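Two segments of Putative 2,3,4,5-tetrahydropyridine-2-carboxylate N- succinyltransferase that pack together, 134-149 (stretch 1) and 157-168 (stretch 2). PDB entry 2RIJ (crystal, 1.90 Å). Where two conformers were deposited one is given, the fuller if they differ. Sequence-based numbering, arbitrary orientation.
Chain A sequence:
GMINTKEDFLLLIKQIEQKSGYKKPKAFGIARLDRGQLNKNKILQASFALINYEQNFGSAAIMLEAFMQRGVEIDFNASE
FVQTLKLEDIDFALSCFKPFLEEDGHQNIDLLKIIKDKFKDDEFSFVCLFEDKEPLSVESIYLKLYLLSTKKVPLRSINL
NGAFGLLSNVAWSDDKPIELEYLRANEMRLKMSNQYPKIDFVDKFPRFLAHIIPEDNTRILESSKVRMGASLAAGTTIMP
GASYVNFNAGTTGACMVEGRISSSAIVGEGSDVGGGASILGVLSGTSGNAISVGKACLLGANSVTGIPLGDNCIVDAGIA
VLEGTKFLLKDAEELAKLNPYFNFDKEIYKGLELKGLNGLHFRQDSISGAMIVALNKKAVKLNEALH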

# COMPACT_ATOMS: atom_id res chain seq x y z
N GLU A 134 -45.89 -20.83 14.37
CA GLU A 134 -46.21 -19.62 13.67
C GLU A 134 -47.54 -19.07 14.16
O GLU A 134 -48.50 -19.82 14.36
CB GLU A 134 -46.36 -19.89 12.19
CG GLU A 134 -45.12 -20.29 11.49
CD GLU A 134 -45.34 -20.37 9.96
OE1 GLU A 134 -46.54 -20.42 9.53
OE2 GLU A 134 -44.32 -20.35 9.23
N PRO A 135 -47.60 -17.75 14.34
CA PRO A 135 -48.84 -17.13 14.75
C PRO A 135 -49.91 -17.28 13.68
O PRO A 135 -49.61 -17.22 12.49
CB PRO A 135 -48.46 -15.65 14.94
CG PRO A 135 -47.20 -15.46 14.13
CD PRO A 135 -46.49 -16.77 14.21
N LEU A 136 -51.15 -17.47 14.10
CA LEU A 136 -52.25 -17.55 13.18
C LEU A 136 -53.17 -16.36 13.22
O LEU A 136 -54.14 -16.29 12.48
CB LEU A 136 -53.02 -18.82 13.47
CG LEU A 136 -52.18 -20.09 13.41
CD1 LEU A 136 -53.01 -21.22 13.90
CD2 LEU A 136 -51.70 -20.30 11.98
N SER A 137 -52.88 -15.42 14.11
CA SER A 137 -53.78 -14.29 14.33
C SER A 137 -52.99 -13.06 14.69
O SER A 137 -51.88 -13.17 15.19
CB SER A 137 -54.81 -14.60 15.42
OG SER A 137 -54.25 -14.86 16.69
N VAL A 138 -53.60 -11.90 14.46
CA VAL A 138 -53.08 -10.64 14.97
C VAL A 138 -52.90 -10.72 16.49
O VAL A 138 -51.88 -10.32 17.03
CB VAL A 138 -53.97 -9.46 14.60
CG1 VAL A 138 -53.41 -8.17 15.22
CG2 VAL A 138 -54.09 -9.33 13.05
N GLU A 139 -53.89 -11.27 17.16
CA GLU A 139 -53.86 -11.38 18.61
C GLU A 139 -52.64 -12.19 19.11
O GLU A 139 -52.00 -11.82 20.10
CB GLU A 139 -55.17 -12.03 19.12
CG GLU A 139 -56.45 -11.18 18.90
CD GLU A 139 -57.21 -11.47 17.58
OE1 GLU A 139 -56.60 -11.85 16.54
OE2 GLU A 139 -58.44 -11.26 17.60
N SER A 140 -52.37 -13.34 18.48
CA SER A 140 -51.25 -14.16 18.90
C SER A 140 -49.90 -13.52 18.52
O SER A 140 -48.95 -13.64 19.26
CB SER A 140 -51.34 -15.60 18.41
OG SER A 140 -51.19 -15.67 17.03
N ILE A 141 -49.84 -12.80 17.39
CA ILE A 141 -48.64 -12.03 17.07
C ILE A 141 -48.35 -11.05 18.20
O ILE A 141 -47.21 -10.92 18.67
CB ILE A 141 -48.76 -11.20 15.74
CG1 ILE A 141 -48.91 -12.12 14.54
CG2 ILE A 141 -47.50 -10.31 15.56
CD1 ILE A 141 -49.42 -11.44 13.28
N TYR A 142 -49.37 -10.35 18.65
CA TYR A 142 -49.19 -9.35 19.72
C TYR A 142 -48.77 -10.00 21.06
O TYR A 142 -47.87 -9.48 21.76
CB TYR A 142 -50.42 -8.47 19.87
CG TYR A 142 -50.36 -7.22 19.02
CD1 TYR A 142 -50.75 -7.24 17.70
CD2 TYR A 142 -49.82 -6.04 19.52
CE1 TYR A 142 -50.67 -6.11 16.92
CE2 TYR A 142 -49.74 -4.90 18.74
CZ TYR A 142 -50.18 -4.95 17.46
OH TYR A 142 -50.11 -3.83 16.65
N LEU A 143 -49.34 -11.17 21.38
CA LEU A 143 -48.91 -11.89 22.58
C LEU A 143 -47.39 -12.26 22.49
O LEU A 143 -46.65 -12.13 23.48
CB LEU A 143 -49.75 -13.12 22.82
CG LEU A 143 -49.43 -13.95 24.06
CD1 LEU A 143 -49.37 -13.13 25.33
CD2 LEU A 143 -50.45 -15.07 24.15
N LYS A 144 -46.97 -12.78 21.34
CA LYS A 144 -45.57 -13.09 21.07
C LYS A 144 -44.67 -11.84 21.21
O LYS A 144 -43.65 -11.89 21.88
CB LYS A 144 -45.44 -13.73 19.69
CG LYS A 144 -46.03 -15.18 19.62
CD LYS A 144 -46.21 -15.71 18.21
CE LYS A 144 -46.60 -17.19 18.18
NZ LYS A 144 -45.49 -18.08 18.53
N LEU A 145 -45.08 -10.72 20.64
CA LEU A 145 -44.27 -9.50 20.75
C LEU A 145 -44.12 -9.08 22.20
O LEU A 145 -43.05 -8.68 22.61
CB LEU A 145 -44.85 -8.39 19.89
CG LEU A 145 -44.76 -8.60 18.36
CD1 LEU A 145 -45.50 -7.49 17.60
CD2 LEU A 145 -43.30 -8.79 17.83
N TYR A 146 -45.22 -9.14 22.96
CA TYR A 146 -45.20 -8.90 24.38
C TYR A 146 -44.32 -9.84 25.13
O TYR A 146 -43.62 -9.43 26.04
CB TYR A 146 -46.62 -8.92 24.97
CG TYR A 146 -47.38 -7.59 25.05
CD1 TYR A 146 -48.15 -7.12 24.00
CD2 TYR A 146 -47.30 -6.80 26.20
CE1 TYR A 146 -48.89 -5.91 24.09
CE2 TYR A 146 -48.02 -5.62 26.30
CZ TYR A 146 -48.82 -5.17 25.25
OH TYR A 146 -49.53 -4.01 25.44
N LEU A 147 -44.32 -11.12 24.77
CA LEU A 147 -43.44 -12.09 25.45
C LEU A 147 -41.96 -11.68 25.33
O LEU A 147 -41.21 -11.72 26.32
CB LEU A 147 -43.65 -13.51 24.92
CG LEU A 147 -44.91 -14.22 25.37
CD1 LEU A 147 -45.13 -15.54 24.53
CD2 LEU A 147 -44.87 -14.50 26.89
N LEU A 148 -41.59 -11.18 24.15
CA LEU A 148 -40.23 -10.65 23.88
C LEU A 148 -39.98 -9.34 24.63
O LEU A 148 -39.03 -9.26 25.38
CB LEU A 148 -40.00 -10.50 22.38
CG LEU A 148 -39.85 -11.80 21.57
CD1 LEU A 148 -40.16 -11.54 20.09
CD2 LEU A 148 -38.46 -12.40 21.81
N SER A 149 -40.84 -8.34 24.45
CA SER A 149 -40.58 -7.01 25.03
C SER A 149 -40.66 -6.91 26.57
O SER A 149 -39.97 -6.09 27.16
CB SER A 149 -41.42 -5.95 24.34
OG SER A 149 -41.02 -5.85 22.99
N SER A 157 -36.13 -16.74 20.66
CA SER A 157 -36.55 -18.01 21.21
C SER A 157 -37.97 -18.40 20.79
O SER A 157 -38.38 -19.52 21.04
CB SER A 157 -36.41 -17.97 22.73
OG SER A 157 -37.45 -17.23 23.31
N ILE A 158 -38.72 -17.50 20.14
CA ILE A 158 -40.09 -17.83 19.74
C ILE A 158 -40.38 -17.56 18.28
O ILE A 158 -39.72 -16.76 17.63
CB ILE A 158 -41.17 -17.13 20.65
CG1 ILE A 158 -41.07 -15.61 20.59
CG2 ILE A 158 -41.13 -17.66 22.11
CD1 ILE A 158 -42.27 -14.93 21.26
N ASN A 159 -41.38 -18.25 17.76
CA ASN A 159 -41.69 -18.25 16.33
C ASN A 159 -42.57 -17.07 15.96
O ASN A 159 -43.69 -16.95 16.41
CB ASN A 159 -42.33 -19.60 15.95
CG ASN A 159 -42.41 -19.81 14.46
OD1 ASN A 159 -42.59 -18.87 13.73
ND2 ASN A 159 -42.34 -21.08 14.01
N LEU A 160 -42.04 -16.21 15.11
CA LEU A 160 -42.72 -15.02 14.63
C LEU A 160 -42.98 -15.08 13.11
O LEU A 160 -43.34 -14.07 12.49
CB LEU A 160 -41.87 -13.79 14.90
CG LEU A 160 -41.46 -13.48 16.34
CD1 LEU A 160 -40.57 -12.20 16.35
CD2 LEU A 160 -42.74 -13.26 17.14
N ASN A 161 -42.82 -16.26 12.52
CA ASN A 161 -42.87 -16.33 11.07
C ASN A 161 -44.26 -16.06 10.58
O ASN A 161 -45.23 -16.55 11.16
CB ASN A 161 -42.40 -17.69 10.56
CG ASN A 161 -40.92 -17.91 10.80
OD1 ASN A 161 -40.11 -16.97 10.72
ND2 ASN A 161 -40.54 -19.16 11.11
N GLY A 162 -44.35 -15.28 9.50
CA GLY A 162 -45.64 -14.92 8.94
C GLY A 162 -46.29 -13.68 9.51
O GLY A 162 -47.34 -13.25 9.01
N ALA A 163 -45.66 -13.08 10.50
CA ALA A 163 -46.25 -11.94 11.20
C ALA A 163 -46.57 -10.82 10.23
O ALA A 163 -47.66 -10.28 10.24
CB ALA A 163 -45.35 -11.46 12.30
N PHE A 164 -45.64 -10.51 9.34
CA PHE A 164 -45.86 -9.42 8.40
C PHE A 164 -47.07 -9.65 7.52
O PHE A 164 -47.78 -8.71 7.17
CB PHE A 164 -44.63 -9.20 7.53
CG PHE A 164 -43.59 -8.35 8.17
CD1 PHE A 164 -42.68 -8.89 9.05
CD2 PHE A 164 -43.51 -6.99 7.87
CE1 PHE A 164 -41.69 -8.10 9.62
CE2 PHE A 164 -42.53 -6.20 8.45
CZ PHE A 164 -41.62 -6.75 9.33
N GLY A 165 -47.34 -10.89 7.15
CA GLY A 165 -48.49 -11.13 6.31
C GLY A 165 -49.83 -11.00 7.00
O GLY A 165 -50.84 -10.77 6.35
N LEU A 166 -49.86 -11.19 8.31
CA LEU A 166 -51.09 -11.12 9.07
C LEU A 166 -51.45 -9.68 9.52
O LEU A 166 -52.64 -9.34 9.68
CB LEU A 166 -50.97 -12.02 10.30
CG LEU A 166 -51.06 -13.54 10.03
CD1 LEU A 166 -51.18 -14.33 11.31
CD2 LEU A 166 -52.22 -13.91 9.13
N LEU A 167 -50.44 -8.86 9.76
CA LEU A 167 -50.64 -7.50 10.26
C LEU A 167 -51.06 -6.56 9.12
O LEU A 167 -50.59 -6.70 8.00
CB LEU A 167 -49.35 -7.01 10.94
CG LEU A 167 -48.89 -7.78 12.19
CD1 LEU A 167 -47.55 -7.29 12.61
CD2 LEU A 167 -49.91 -7.68 13.37
N SER A 168 -51.97 -5.63 9.39
CA SER A 168 -52.38 -4.60 8.45
C SER A 168 -51.49 -3.37 8.56
O SER A 168 -51.16 -2.93 9.67
CB SER A 168 -53.82 -4.16 8.73
OG SER A 168 -54.69 -5.24 8.60
O HOH W 1 -42.20 -21.33 10.95

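A single direct hydrogen bond joins the two stretches, and its donor is a lysine that is buried: Lys144 NZ lies 3.0 Å from Asn159 O. The CA-to-CB bond of Lys144 points toward stretch 2, and its chain, m at chi1 and extended through chi2 and chi3, turns at chi4 (-73°) to bring the ammonium group to that carbonyl. A further hydrogen bond to a residue bordering the stretches helps to satisfy the amine. The long aliphatic part is used as well, with Lys144 CB packing 3.7 Å from Leu160 CD2, so one side chain serves both the polar and the apolar parts of the contact.

The remainder of the 824 Å² buried between the stretches is largely apolar. Along helix 138-149, Ile141, Lys144 and Leu148 recur at intervals of three and four residues and so present their side chains to stretch 2. Ile141 meets the short helix 163-166 and the residue after it: its CD1 is 3.4 Å from Leu166 CB and 3.8 Å from Leu167 CD2, while Ile141 CG2 lies 4.1 Å from Ala163 CB. The small Ala163 side chain packs against Ile141 where the CA atoms of the two residues are 6.3 Å apart. Leu167 CD2 is also 4.0 Å from both Val138 CG1 and Tyr142 CE1, so this one methyl touches Val138 and Tyr142 as well as Ile141.

Farther along the helix, Ile158 points toward stretch 1 and places CD1 4.0 Å from Leu148 CG and 4.2 Å from Leu147 CB. Leu160 starts away from the helix, but its end comes nearer, and its CD1 reaches 3.8 Å from Leu148 CD1.

At the other end, Pro135 is buried with its ring against the backbone of stretch 2, CD lying 3.3 Å from Asn161 O. Leu166 CD1 packs 3.4 Å from Leu136 C, covering the backbone that leads into the helix. There Ser137 forms the N-cap, its OG accepting from Ser140 N at 3.0 Å.

The exposed margin is bridged by water 1, which donates to Glu134 OE2 (2.9 Å) and accepts from Asn159 ND2 (3.1 Å) and Asn161 ND2 (2.7 Å). A carboxylate and two amides suit this solvent-facing site. Asn159 OD1 also accepts from Asn161 N at 2.9 Å, tying the residue before the type II turn (Leu160 to Ala163) to the second residue within it. Gly162 has phi/psi of 89/-3°, where a CB would be jammed against the preceding carbonyl oxygen, so glycine fits the turn.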